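Local coordinates for dally-like protein (Drosophila melanogaster, PDB 3ODN) that probably acts as a GPI-linked cell-surface heparan sulfate proteoglycan of the glypican family, its protein core taking part in Hedgehog signalling, at residues 141-153 and 165-179. The protein carries 2 engineered substitutions. Sequence-based numbering, arbitrary orientation.
Sequences DKFFNTLYQKMFT and YMRCVSEHMKELKPF
Tyr148 and Phe179 centre a largely apolar helix-to-helix contact, extended by the turn after helix 163-176, toward one end of the elongated Dally-like core. The segment axes pass 10.1 Å apart at 123°. Tyr148, its CG turned away from the backbone N (chi1 164°), crosses to helix 163-176. Pro178 CG lies over one face of its ring, 3.7 Å from the centroid, a CH-pi contact. Met173 slides past in the opposite direction, its CG 3.4 Å from Tyr148 CD2, while its SD sits obliquely to the ring, a Met-aromatic contact; the Val169 carbonyl oxygen meets the ring edge, 3.3 Å from Tyr148 CE2. In the all-helical glypican fold, this pair illustrates how consecutive helices can pack through rings, sulfurs and aliphatic groups resting on side chains and backbone alike: helix 163-176 ends at Lys177, whose positive phi turns the chain so that Phe179 comes back against helix 136-155. The Phe179 ring enters edge-on, CE1 3.2 Å from Phe144 O, with Met151 SD at its rim. Toward the C-terminal end of 141-153, Met166 CE nears Thr153 CG2 and Phe152. A long salt bridge, Asp141 OD2 to Lys174 NZ at 3.7 Å, borders the contact, and the Cys168–Cys319 disulfide links helix 163-176 to the residue just after helix 308-318.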
ATOM      1  N   ASP A 141      19.534 -16.846  -4.176  1.00 55.45           N
ATOM      2  CA  ASP A 141      20.653 -17.360  -4.986  1.00 57.56           C
ATOM      3  C   ASP A 141      21.697 -17.990  -4.082  1.00 60.27           C
ATOM      4  O   ASP A 141      22.109 -19.119  -4.338  1.00 61.85           O
ATOM      5  CB  ASP A 141      21.281 -16.250  -5.875  1.00 62.05           C
ATOM      6  CG  ASP A 141      20.461 -15.811  -7.108  1.00 79.42           C
ATOM      7  OD1 ASP A 141      19.300 -16.279  -7.261  1.00 79.94           O
ATOM      8  OD2 ASP A 141      20.968 -14.976  -7.898  1.00 87.44           O
ATOM      9  N   LYS A 142      22.071 -17.290  -2.988  1.00 54.36           N
ATOM     10  CA  LYS A 142      23.054 -17.760  -2.013  1.00 53.30           C
ATOM     11  C   LYS A 142      22.594 -18.998  -1.260  1.00 54.45           C
ATOM     12  O   LYS A 142      23.404 -19.910  -1.079  1.00 54.35           O
ATOM     13  CB  LYS A 142      23.497 -16.640  -1.053  1.00 55.48           C
ATOM     14  CG  LYS A 142      24.692 -15.863  -1.587  1.00 82.40           C
ATOM     15  CD  LYS A 142      24.640 -14.383  -1.219  1.00 94.83           C
ATOM     16  CE  LYS A 142      25.729 -13.615  -1.925  1.00103.13           C
ATOM     17  NZ  LYS A 142      25.801 -12.212  -1.453  1.00110.60           N
ATOM     18  N   PHE A 143      21.293 -19.034  -0.852  1.00 48.38           N
ATOM     19  CA  PHE A 143      20.653 -20.120  -0.109  1.00 46.85           C
ATOM     20  C   PHE A 143      20.708 -21.466  -0.854  1.00 51.27           C
ATOM     21  O   PHE A 143      21.220 -22.454  -0.314  1.00 52.27           O
ATOM     22  CB  PHE A 143      19.193 -19.731   0.268  1.00 47.03           C
ATOM     23  CG  PHE A 143      18.311 -20.898   0.630  1.00 47.28           C
ATOM     24  CD1 PHE A 143      18.422 -21.512   1.873  1.00 49.77           C
ATOM     25  CD2 PHE A 143      17.391 -21.404  -0.281  1.00 48.94           C
ATOM     26  CE1 PHE A 143      17.641 -22.621   2.192  1.00 50.40           C
ATOM     27  CE2 PHE A 143      16.631 -22.529   0.031  1.00 52.11           C
ATOM     28  CZ  PHE A 143      16.762 -23.127   1.266  1.00 50.38           C
ATOM     29  N   PHE A 144      20.181 -21.483  -2.094  1.00 46.18           N
ATOM     30  CA  PHE A 144      20.147 -22.628  -2.982  1.00 46.35           C
ATOM     31  C   PHE A 144      21.561 -23.030  -3.398  1.00 56.55           C
ATOM     32  O   PHE A 144      21.811 -24.220  -3.633  1.00 59.09           O
ATOM     33  CB  PHE A 144      19.272 -22.320  -4.209  1.00 48.05           C
ATOM     34  CG  PHE A 144      17.786 -22.465  -4.004  1.00 47.10           C
ATOM     35  CD1 PHE A 144      17.228 -23.695  -3.682  1.00 49.25           C
ATOM     36  CD2 PHE A 144      16.935 -21.392  -4.211  1.00 47.65           C
ATOM     37  CE1 PHE A 144      15.846 -23.839  -3.537  1.00 50.12           C
ATOM     38  CE2 PHE A 144      15.550 -21.535  -4.056  1.00 49.33           C
ATOM     39  CZ  PHE A 144      15.016 -22.754  -3.708  1.00 47.45           C
ATOM     40  N   ASN A 145      22.502 -22.064  -3.441  1.00 54.90           N
ATOM     41  CA  ASN A 145      23.907 -22.373  -3.737  1.00 57.29           C
ATOM     42  C   ASN A 145      24.544 -23.169  -2.559  1.00 62.53           C
ATOM     43  O   ASN A 145      25.255 -24.163  -2.774  1.00 63.05           O
ATOM     44  CB  ASN A 145      24.700 -21.094  -4.043  1.00 54.19           C
ATOM     45  CG  ASN A 145      26.083 -21.399  -4.569  1.00 79.38           C
ATOM     46  OD1 ASN A 145      26.292 -21.591  -5.781  1.00 75.32           O
ATOM     47  ND2 ASN A 145      27.050 -21.499  -3.656  1.00 61.82           N
ATOM     48  N   THR A 146      24.273 -22.705  -1.322  1.00 58.58           N
ATOM     49  CA  THR A 146      24.731 -23.287  -0.060  1.00 57.81           C
ATOM     50  C   THR A 146      24.067 -24.664   0.117  1.00 61.14           C
ATOM     51  O   THR A 146      24.735 -25.614   0.520  1.00 61.76           O
ATOM     52  CB  THR A 146      24.386 -22.325   1.115  1.00 64.18           C
ATOM     53  OG1 THR A 146      24.975 -21.033   0.876  1.00 64.31           O
ATOM     54  CG2 THR A 146      24.822 -22.867   2.491  1.00 59.20           C
ATOM     55  N   LEU A 147      22.760 -24.757  -0.183  1.00 54.91           N
ATOM     56  CA  LEU A 147      21.979 -25.979  -0.073  1.00 54.90           C
ATOM     57  C   LEU A 147      22.530 -27.065  -0.995  1.00 61.11           C
ATOM     58  O   LEU A 147      22.705 -28.195  -0.553  1.00 62.83           O
ATOM     59  CB  LEU A 147      20.493 -25.664  -0.358  1.00 54.22           C
ATOM     60  CG  LEU A 147      19.465 -26.785  -0.246  1.00 59.38           C
ATOM     61  CD1 LEU A 147      19.364 -27.323   1.169  1.00 59.22           C
ATOM     62  CD2 LEU A 147      18.124 -26.307  -0.708  1.00 60.62           C
ATOM     63  N   TYR A 148      22.883 -26.706  -2.238  1.00 58.45           N
ATOM     64  CA  TYR A 148      23.479 -27.608  -3.232  1.00 60.15           C
ATOM     65  C   TYR A 148      24.866 -28.141  -2.822  1.00 65.58           C
ATOM     66  O   TYR A 148      25.152 -29.322  -3.035  1.00 66.29           O
ATOM     67  CB  TYR A 148      23.544 -26.880  -4.591  1.00 61.80           C
ATOM     68  CG  TYR A 148      24.457 -27.484  -5.635  1.00 63.92           C
ATOM     69  CD1 TYR A 148      24.242 -28.771  -6.121  1.00 67.57           C
ATOM     70  CD2 TYR A 148      25.489 -26.740  -6.198  1.00 64.99           C
ATOM     71  CE1 TYR A 148      25.057 -29.317  -7.110  1.00 71.19           C
ATOM     72  CE2 TYR A 148      26.293 -27.266  -7.209  1.00 68.58           C
ATOM     73  CZ  TYR A 148      26.082 -28.559  -7.654  1.00 78.48           C
ATOM     74  OH  TYR A 148      26.885 -29.085  -8.641  1.00 86.40           O
ATOM     75  N   GLN A 149      25.735 -27.256  -2.289  1.00 62.77           N
ATOM     76  CA  GLN A 149      27.095 -27.616  -1.887  1.00 64.65           C
ATOM     77  C   GLN A 149      27.078 -28.590  -0.730  1.00 69.21           C
ATOM     78  O   GLN A 149      27.765 -29.618  -0.802  1.00 71.20           O
ATOM     79  CB  GLN A 149      27.946 -26.377  -1.582  1.00 65.88           C
ATOM     80  CG  GLN A 149      28.714 -25.863  -2.801  1.00 74.35           C
ATOM     81  CD  GLN A 149      29.551 -24.673  -2.435  1.00 86.48           C
ATOM     82  OE1 GLN A 149      30.612 -24.792  -1.815  1.00 84.57           O
ATOM     83  NE2 GLN A 149      29.081 -23.495  -2.780  1.00 74.66           N
ATOM     84  N   LYS A 150      26.215 -28.310   0.283  1.00 62.25           N
ATOM     85  CA  LYS A 150      25.996 -29.154   1.456  1.00 60.40           C
ATOM     86  C   LYS A 150      25.483 -30.520   1.022  1.00 64.10           C
ATOM     87  O   LYS A 150      25.988 -31.537   1.485  1.00 65.11           O
ATOM     88  CB  LYS A 150      24.959 -28.521   2.407  1.00 59.95           C
ATOM     89  CG  LYS A 150      25.397 -27.237   3.094  1.00 73.54           C
ATOM     90  CD  LYS A 150      26.487 -27.416   4.135  1.00 80.66           C
ATOM     91  CE  LYS A 150      26.595 -26.182   4.991  1.00 87.70           C
ATOM     92  NZ  LYS A 150      25.377 -25.986   5.822  1.00 92.69           N
ATOM     93  N   MET A 151      24.480 -30.533   0.135  1.00 59.44           N
ATOM     94  CA  MET A 151      23.847 -31.751  -0.361  1.00 60.24           C
ATOM     95  C   MET A 151      24.734 -32.581  -1.273  1.00 65.43           C
ATOM     96  O   MET A 151      24.621 -33.806  -1.242  1.00 66.70           O
ATOM     97  CB  MET A 151      22.510 -31.443  -1.033  1.00 62.27           C
ATOM     98  CG  MET A 151      21.403 -31.174  -0.053  1.00 63.91           C
ATOM     99  SD  MET A 151      19.851 -30.858  -0.890  1.00 68.03           S
ATOM    100  CE  MET A 151      19.458 -32.538  -1.457  1.00 68.71           C
ATOM    101  N   PHE A 152      25.610 -31.934  -2.078  1.00 62.18           N
ATOM    102  CA  PHE A 152      26.521 -32.666  -2.952  1.00 64.77           C
ATOM    103  C   PHE A 152      27.506 -33.434  -2.073  1.00 71.08           C
ATOM    104  O   PHE A 152      27.671 -34.643  -2.257  1.00 72.72           O
ATOM    105  CB  PHE A 152      27.246 -31.736  -3.951  1.00 67.53           C
ATOM    106  CG  PHE A 152      28.224 -32.464  -4.851  1.00 72.69           C
ATOM    107  CD1 PHE A 152      29.571 -32.555  -4.513  1.00 75.87           C
ATOM    108  CD2 PHE A 152      27.786 -33.123  -5.995  1.00 78.17           C
ATOM    109  CE1 PHE A 152      30.466 -33.279  -5.312  1.00 80.43           C
ATOM    110  CE2 PHE A 152      28.685 -33.837  -6.802  1.00 84.70           C
ATOM    111  CZ  PHE A 152      30.018 -33.908  -6.455  1.00 82.93           C
ATOM    112  N   THR A 153      28.119 -32.734  -1.094  1.00 68.35           N
ATOM    113  CA  THR A 153      29.065 -33.305  -0.140  1.00 70.10           C
ATOM    114  C   THR A 153      28.465 -34.452   0.658  1.00 77.57           C
ATOM    115  O   THR A 153      29.064 -35.511   0.677  1.00 80.54           O
ATOM    116  CB  THR A 153      29.736 -32.232   0.723  1.00 84.56           C
ATOM    117  OG1 THR A 153      28.809 -31.203   1.056  1.00 86.23           O
ATOM    118  CG2 THR A 153      30.921 -31.615   0.040  1.00 89.94           C
ATOM    119  N   TYR A 165      37.954 -27.680  -5.087  1.00 92.74           N
ATOM    120  CA  TYR A 165      36.972 -28.556  -5.732  1.00 91.68           C
ATOM    121  C   TYR A 165      35.548 -27.994  -5.589  1.00 91.93           C
ATOM    122  O   TYR A 165      34.871 -27.829  -6.602  1.00 92.77           O
ATOM    123  CB  TYR A 165      37.044 -30.019  -5.233  1.00 91.41           C
ATOM    124  CG  TYR A 165      36.367 -30.992  -6.182  1.00 93.41           C
ATOM    125  CD1 TYR A 165      37.098 -31.685  -7.141  1.00 98.75           C
ATOM    126  CD2 TYR A 165      34.988 -31.188  -6.148  1.00 91.94           C
ATOM    127  CE1 TYR A 165      36.480 -32.566  -8.028  1.00102.35           C
ATOM    128  CE2 TYR A 165      34.354 -32.046  -7.044  1.00 94.68           C
ATOM    129  CZ  TYR A 165      35.102 -32.727  -7.988  1.00107.51           C
ATOM    130  OH  TYR A 165      34.485 -33.584  -8.867  1.00111.92           O
ATOM    131  N   MET A 166      35.119 -27.678  -4.347  1.00 84.37           N
ATOM    132  CA  MET A 166      33.786 -27.149  -4.051  1.00 82.49           C
ATOM    133  C   MET A 166      33.447 -25.821  -4.737  1.00 88.97           C
ATOM    134  O   MET A 166      32.277 -25.586  -5.029  1.00 86.76           O
ATOM    135  CB  MET A 166      33.487 -27.141  -2.544  1.00 81.56           C
ATOM    136  CG  MET A 166      33.353 -28.551  -1.928  1.00 84.03           C
ATOM    137  SD  MET A 166      32.390 -29.785  -2.873  1.00 88.71           S
ATOM    138  CE  MET A 166      30.726 -29.134  -2.700  1.00 84.07           C
ATOM    139  N   ARG A 167      34.475 -24.995  -5.055  1.00 89.44           N
ATOM    140  CA  ARG A 167      34.327 -23.730  -5.776  1.00 91.05           C
ATOM    141  C   ARG A 167      33.910 -24.000  -7.225  1.00 99.75           C
ATOM    142  O   ARG A 167      33.094 -23.252  -7.768  1.00100.01           O
ATOM    143  CB  ARG A 167      35.633 -22.921  -5.739  1.00 92.81           C
ATOM    144  CG  ARG A 167      35.639 -21.812  -4.694  1.00102.40           C
ATOM    145  CD  ARG A 167      36.882 -20.941  -4.781  1.00114.62           C
ATOM    146  NE  ARG A 167      37.930 -21.384  -3.855  1.00122.76           N
ATOM    147  CZ  ARG A 167      39.156 -21.753  -4.220  1.00140.53           C
ATOM    148  NH1 ARG A 167      39.514 -21.727  -5.499  1.00130.31           N
ATOM    149  NH2 ARG A 167      40.035 -22.144  -3.307  1.00127.92           N
ATOM    150  N   CYS A 168      34.459 -25.084  -7.837  1.00 99.78           N
ATOM    151  CA  CYS A 168      34.159 -25.535  -9.209  1.00103.16           C
ATOM    152  C   CYS A 168      32.705 -26.018  -9.287  1.00102.02           C
ATOM    153  O   CYS A 168      32.011 -25.755 -10.271  1.00102.45           O
ATOM    154  CB  CYS A 168      35.140 -26.627  -9.640  1.00107.22           C
ATOM    155  SG  CYS A 168      34.669 -27.516 -11.155  1.00115.94           S
ATOM    156  N   VAL A 169      32.265 -26.726  -8.227  1.00 94.04           N
ATOM    157  CA  VAL A 169      30.919 -27.280  -8.044  1.00 91.14           C
ATOM    158  C   VAL A 169      29.878 -26.141  -8.078  1.00 89.82           C
ATOM    159  O   VAL A 169      28.920 -26.241  -8.846  1.00 88.59           O
ATOM    160  CB  VAL A 169      30.856 -28.160  -6.760  1.00 92.29           C
ATOM    161  CG1 VAL A 169      29.457 -28.696  -6.503  1.00 90.63           C
ATOM    162  CG2 VAL A 169      31.854 -29.313  -6.840  1.00 94.09           C
ATOM    163  N   SER A 170      30.119 -25.042  -7.314  1.00 84.33           N
ATOM    164  CA  SER A 170      29.247 -23.857  -7.256  1.00 83.79           C
ATOM    165  C   SER A 170      29.233 -23.058  -8.566  1.00 91.34           C
ATOM    166  O   SER A 170      28.172 -22.577  -8.962  1.00 91.01           O
ATOM    167  CB  SER A 170      29.612 -22.952  -6.083  1.00 85.53           C
ATOM    168  OG  SER A 170      30.975 -22.564  -6.117  1.00 98.97           O
ATOM    169  N   GLU A 171      30.405 -22.932  -9.238  1.00 91.31           N
ATOM    170  CA  GLU A 171      30.564 -22.244 -10.524  1.00 94.39           C
ATOM    171  C   GLU A 171      29.673 -22.883 -11.603  1.00 99.98           C
ATOM    172  O   GLU A 171      29.091 -22.164 -12.415  1.00100.98           O
ATOM    173  CB  GLU A 171      32.037 -22.285 -10.981  1.00 99.10           C
ATOM    174  CG  GLU A 171      32.928 -21.216 -10.366  1.00111.03           C
ATOM    175  CD  GLU A 171      33.911 -20.579 -11.329  1.00137.58           C
ATOM    176  OE1 GLU A 171      34.875 -21.264 -11.746  1.00134.73           O
ATOM    177  OE2 GLU A 171      33.723 -19.384 -11.658  1.00132.49           O
ATOM    178  N   HIS A 172      29.569 -24.233 -11.593  1.00 96.75           N
ATOM    179  CA  HIS A 172      28.779 -25.039 -12.527  1.00 98.76           C
ATOM    180  C   HIS A 172      27.290 -25.173 -12.136  1.00100.81           C
ATOM    181  O   HIS A 172      26.506 -25.635 -12.966  1.00103.39           O
ATOM    182  CB  HIS A 172      29.370 -26.461 -12.651  1.00101.55           C
ATOM    183  CG  HIS A 172      30.771 -26.568 -13.180  1.00108.02           C
ATOM    184  ND1 HIS A 172      31.311 -25.617 -14.033  1.00112.37           N
ATOM    185  CD2 HIS A 172      31.662 -27.578 -13.034  1.00110.87           C
ATOM    186  CE1 HIS A 172      32.524 -26.054 -14.332  1.00114.39           C
ATOM    187  NE2 HIS A 172      32.780 -27.228 -13.752  1.00113.83           N
ATOM    188  N   MET A 173      26.900 -24.804 -10.890  1.00 92.72           N
ATOM    189  CA  MET A 173      25.523 -24.959 -10.394  1.00 89.46           C
ATOM    190  C   MET A 173      24.399 -24.516 -11.334  1.00 95.89           C
ATOM    191  O   MET A 173      23.478 -25.298 -11.591  1.00 96.00           O
ATOM    192  CB  MET A 173      25.320 -24.364  -8.998  1.00 87.23           C
ATOM    193  CG  MET A 173      23.919 -24.664  -8.455  1.00 88.34           C
ATOM    194  SD  MET A 173      23.193 -23.549  -7.248  1.00 87.55           S
ATOM    195  CE  MET A 173      23.598 -21.940  -7.973  1.00 84.67           C
ATOM    196  N   LYS A 174      24.456 -23.269 -11.822  1.00 94.12           N
ATOM    197  CA  LYS A 174      23.407 -22.753 -12.707  1.00 95.13           C
ATOM    198  C   LYS A 174      23.381 -23.411 -14.101  1.00102.87           C
ATOM    199  O   LYS A 174      22.335 -23.410 -14.755  1.00104.40           O
ATOM    200  CB  LYS A 174      23.361 -21.212 -12.727  1.00 96.57           C
ATOM    201  CG  LYS A 174      22.788 -20.618 -11.430  1.00100.50           C
ATOM    202  CD  LYS A 174      22.039 -19.290 -11.633  1.00105.07           C
ATOM    203  CE  LYS A 174      21.232 -18.913 -10.408  1.00109.21           C
ATOM    204  NZ  LYS A 174      20.617 -17.562 -10.520  1.00114.97           N
ATOM    205  N   GLU A 175      24.500 -24.040 -14.508  1.00101.37           N
ATOM    206  CA  GLU A 175      24.629 -24.771 -15.772  1.00105.41           C
ATOM    207  C   GLU A 175      24.019 -26.186 -15.633  1.00109.01           C
ATOM    208  O   GLU A 175      23.375 -26.671 -16.567  1.00112.20           O
ATOM    209  CB  GLU A 175      26.115 -24.846 -16.193  1.00109.28           C
ATOM    210  CG  GLU A 175      26.369 -25.470 -17.558  1.00123.66           C
ATOM    211  CD  GLU A 175      27.817 -25.497 -18.014  1.00147.67           C
ATOM    212  OE1 GLU A 175      28.645 -26.149 -17.338  1.00137.80           O
ATOM    213  OE2 GLU A 175      28.113 -24.906 -19.079  1.00144.46           O
ATOM    214  N   LEU A 176      24.212 -26.823 -14.459  1.00101.49           N
ATOM    215  CA  LEU A 176      23.758 -28.184 -14.149  1.00101.42           C
ATOM    216  C   LEU A 176      22.294 -28.321 -13.715  1.00101.83           C
ATOM    217  O   LEU A 176      21.720 -29.398 -13.902  1.00102.48           O
ATOM    218  CB  LEU A 176      24.690 -28.860 -13.112  1.00 99.89           C
ATOM    219  CG  LEU A 176      26.195 -28.929 -13.447  1.00107.52           C
ATOM    220  CD1 LEU A 176      27.000 -29.399 -12.251  1.00105.76           C
ATOM    221  CD2 LEU A 176      26.479 -29.824 -14.653  1.00115.08           C
ATOM    222  N   LYS A 177      21.697 -27.240 -13.139  1.00 94.82           N
ATOM    223  CA  LYS A 177      20.316 -27.179 -12.623  1.00 92.00           C
ATOM    224  C   LYS A 177      20.031 -28.366 -11.678  1.00 94.09           C
ATOM    225  O   LYS A 177      19.372 -29.326 -12.087  1.00 96.66           O
ATOM    226  CB  LYS A 177      19.284 -27.047 -13.760  1.00 97.29           C
ATOM    227  CG  LYS A 177      19.011 -25.602 -14.170  1.00109.51           C
ATOM    228  CD  LYS A 177      18.387 -25.523 -15.555  1.00117.21           C
ATOM    229  CE  LYS A 177      18.184 -24.102 -16.017  1.00122.94           C
ATOM    230  NZ  LYS A 177      16.940 -23.504 -15.463  1.00123.60           N
ATOM    231  N   PRO A 178      20.596 -28.348 -10.439  1.00 86.24           N
ATOM    232  CA  PRO A 178      20.445 -29.505  -9.541  1.00 85.09           C
ATOM    233  C   PRO A 178      19.054 -29.680  -8.970  1.00 87.41           C
ATOM    234  O   PRO A 178      18.612 -30.809  -8.769  1.00 87.95           O
ATOM    235  CB  PRO A 178      21.481 -29.242  -8.439  1.00 84.00           C
ATOM    236  CG  PRO A 178      22.309 -28.089  -8.932  1.00 88.09           C
ATOM    237  CD  PRO A 178      21.425 -27.303  -9.808  1.00 84.62           C
ATOM    238  N   PHE A 179      18.378 -28.556  -8.691  1.00 82.22           N
ATOM    239  CA  PHE A 179      17.033 -28.511  -8.144  1.00 80.71           C
ATOM    240  C   PHE A 179      16.031 -28.196  -9.270  1.00 88.25           C
ATOM    241  O   PHE A 179      14.865 -27.872  -9.012  1.00 86.56           O
ATOM    242  CB  PHE A 179      16.965 -27.439  -7.050  1.00 78.62           C
ATOM    243  CG  PHE A 179      18.047 -27.482  -5.995  1.00 77.39           C
ATOM    244  CD1 PHE A 179      18.924 -26.417  -5.832  1.00 77.56           C
ATOM    245  CD2 PHE A 179      18.153 -28.563  -5.124  1.00 78.46           C
ATOM    246  CE1 PHE A 179      19.896 -26.441  -4.832  1.00 76.68           C
ATOM    247  CE2 PHE A 179      19.132 -28.589  -4.130  1.00 79.19           C
ATOM    248  CZ  PHE A 179      19.988 -27.525  -3.984  1.00 75.47           C
TER